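Local coordinates for 2S Albumin protein (Dolichos, PDB 6IX1) that is a seed albumin built on a four-bladed hemopexin-type beta-propeller, probably serving as a storage protein, at residues Asn22-Val27 with Arg43-Gly48. Sequence-based numbering, arbitrary orientation.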
loop_
_atom_site.group_PDB
_atom_site.type_symbol
_atom_site.label_atom_id
_atom_site.label_comp_id
_atom_site.label_asym_id
_atom_site.label_seq_id
_atom_site.Cartn_x
_atom_site.Cartn_y
_atom_site.Cartn_z
ATOM N N ASN A 22 -8.442 0.607 -12.285
ATOM C CA ASN A 22 -8.021 1.894 -12.896
ATOM C C ASN A 22 -8.585 3.117 -12.193
ATOM O O ASN A 22 -8.406 4.238 -12.763
ATOM C CB ASN A 22 -8.363 1.937 -14.390
ATOM C CG ASN A 22 -9.861 1.843 -14.646
ATOM O OD1 ASN A 22 -10.621 1.429 -13.778
ATOM N ND2 ASN A 22 -10.284 2.109 -15.866
ATOM N N LYS A 23 -9.128 2.956 -11.011
ATOM C CA LYS A 23 -9.785 4.070 -10.313
ATOM C C LYS A 23 -9.290 4.191 -8.899
ATOM O O LYS A 23 -8.513 3.343 -8.404
ATOM C CB LYS A 23 -11.290 3.850 -10.308
ATOM C CG LYS A 23 -11.880 3.839 -11.725
ATOM C CD LYS A 23 -13.349 3.560 -11.843
ATOM C CE LYS A 23 -13.781 3.261 -13.277
ATOM N NZ LYS A 23 -13.358 1.890 -13.669
ATOM N N TYR A 24 -9.634 5.264 -8.227
ATOM C CA TYR A 24 -9.218 5.433 -6.818
ATOM C C TYR A 24 -10.223 6.298 -6.068
ATOM O O TYR A 24 -11.085 6.957 -6.697
ATOM C CB TYR A 24 -7.825 6.072 -6.747
ATOM C CG TYR A 24 -7.796 7.553 -6.986
ATOM C CD1 TYR A 24 -7.942 8.092 -8.218
ATOM C CD2 TYR A 24 -7.681 8.430 -5.912
ATOM C CE1 TYR A 24 -8.062 9.476 -8.391
ATOM C CE2 TYR A 24 -7.724 9.805 -6.082
ATOM C CZ TYR A 24 -7.864 10.333 -7.349
ATOM O OH TYR A 24 -7.945 11.672 -7.534
ATOM N N VAL A 25 -10.130 6.284 -4.744
ATOM C CA VAL A 25 -10.786 7.212 -3.809
ATOM C C VAL A 25 -9.747 7.736 -2.862
ATOM O O VAL A 25 -8.679 7.123 -2.633
ATOM C CB VAL A 25 -11.983 6.643 -3.045
ATOM C CG1 VAL A 25 -13.155 6.394 -3.981
ATOM C CG2 VAL A 25 -11.602 5.469 -2.224
ATOM N N ARG A 26 -10.010 8.886 -2.294
ATOM C CA ARG A 26 -9.260 9.443 -1.178
ATOM C C ARG A 26 -10.247 9.496 -0.014
ATOM O O ARG A 26 -11.369 10.021 -0.183
ATOM C CB ARG A 26 -8.718 10.826 -1.505
ATOM C CG ARG A 26 -7.966 11.423 -0.346
ATOM C CD ARG A 26 -7.209 12.652 -0.840
ATOM N NE ARG A 26 -8.092 13.583 -1.532
ATOM C CZ ARG A 26 -8.723 14.629 -1.078
ATOM N NH1 ARG A 26 -8.415 15.156 0.035
ATOM N NH2 ARG A 26 -9.562 15.165 -1.913
ATOM N N VAL A 27 -9.911 8.950 1.140
ATOM C CA VAL A 27 -10.783 8.816 2.302
ATOM C C VAL A 27 -10.166 9.500 3.516
ATOM O O VAL A 27 -8.913 9.359 3.715
ATOM C CB VAL A 27 -11.018 7.288 2.541
ATOM C CG1 VAL A 27 -11.766 7.051 3.856
ATOM C CG2 VAL A 27 -11.779 6.620 1.399
ATOM N N ARG A 43 -12.791 7.924 -8.966
ATOM C CA ARG A 43 -12.220 8.730 -10.066
ATOM C C ARG A 43 -11.215 7.884 -10.775
ATOM O O ARG A 43 -10.453 7.175 -10.110
ATOM C CB ARG A 43 -11.599 10.062 -9.528
ATOM C CG ARG A 43 -11.044 11.051 -10.506
ATOM C CD ARG A 43 -10.688 12.280 -9.671
ATOM N NE ARG A 43 -10.302 13.434 -10.451
ATOM C CZ ARG A 43 -9.698 14.505 -9.965
ATOM N NH1 ARG A 43 -9.325 14.551 -8.691
ATOM N NH2 ARG A 43 -9.371 15.477 -10.791
ATOM N N LEU A 44 -11.076 8.076 -12.051
ATOM C CA LEU A 44 -9.979 7.401 -12.772
ATOM C C LEU A 44 -8.687 7.940 -12.203
ATOM O O LEU A 44 -8.455 9.148 -11.969
ATOM C CB LEU A 44 -10.020 7.716 -14.270
ATOM C CG LEU A 44 -11.135 7.085 -15.065
ATOM C CD1 LEU A 44 -11.148 7.715 -16.439
ATOM C CD2 LEU A 44 -10.869 5.629 -15.174
ATOM N N ILE A 45 -7.710 7.048 -12.072
ATOM C CA ILE A 45 -6.311 7.440 -11.774
ATOM C C ILE A 45 -5.791 8.478 -12.761
ATOM O O ILE A 45 -5.158 9.458 -12.349
ATOM C CB ILE A 45 -5.433 6.190 -11.681
ATOM C CG1 ILE A 45 -5.859 5.238 -10.547
ATOM C CG2 ILE A 45 -3.957 6.510 -11.650
ATOM C CD1 ILE A 45 -5.337 3.846 -10.673
ATOM N N SER A 46 -6.053 8.279 -14.033
ATOM C CA SER A 46 -5.575 9.237 -15.045
ATOM C C SER A 46 -6.148 10.633 -14.817
ATOM O O SER A 46 -5.550 11.578 -15.274
ATOM C CB SER A 46 -5.908 8.762 -16.409
ATOM O OG SER A 46 -7.299 8.582 -16.547
ATOM N N SER A 47 -7.317 10.742 -14.213
ATOM C CA SER A 47 -7.926 12.063 -13.935
ATOM C C SER A 47 -7.273 12.706 -12.715
ATOM O O SER A 47 -6.845 13.897 -12.761
ATOM C CB SER A 47 -9.412 11.873 -13.732
ATOM O OG SER A 47 -10.032 13.078 -13.295
ATOM N N GLY A 48 -7.208 11.962 -11.619
ATOM C CA GLY A 48 -6.652 12.468 -10.348
ATOM C C GLY A 48 -5.211 12.841 -10.482
ATOM O O GLY A 48 -4.783 13.748 -9.739
HETATM O O HOH W 1 -7.112 5.610 -14.967
#
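Main-chain hydrogen bonds fix the register where the outermost strand of a propeller blade, 37-44, runs into helix 45-48. Tyr24 and Arg43 form an antiparallel hydrogen-bonded pair: Tyr24 N reaches Arg43 O at 2.8 Å, in the carbonyl plane, and Arg43 N returns to Tyr24 O at 3.0 Å. Past the non-hydrogen-bonded pair Lys23-Leu44, Ile45 N donates almost straight (169°) to Asn22 O at 3.0 Å, from above the carbonyl plane. A water bridges the same oxygen to Ser46 N, so the amides of Ile45 and Ser46 both have a partner.

Packing centres on the Tyr24 ring, whose CG sits between backbone N and carbonyl carbon (chi1 78°). Leu44 O, already the acceptor of Ser47 N and Gly48 N, lies in plane at the ring edge, 3.6 Å from Tyr24 CE1. The extended Arg43 chain runs alongside; its NE donates to Ser47 OG (2.9 Å) in the conformer given, its NH1 weakly to Tyr24 OH (3.4 Å). Gly48 CA lies over one guanidinium face and 3.2 Å from Tyr24 OH; a beta carbon there would clash. An alanine at Tyr24 would probably leave the Arg43 chain and Gly48 without their shared neighbour. The chemistry implies a backbone-clamped strand-to-helix junction, with Tyr24 bridging strand end and first helical turn.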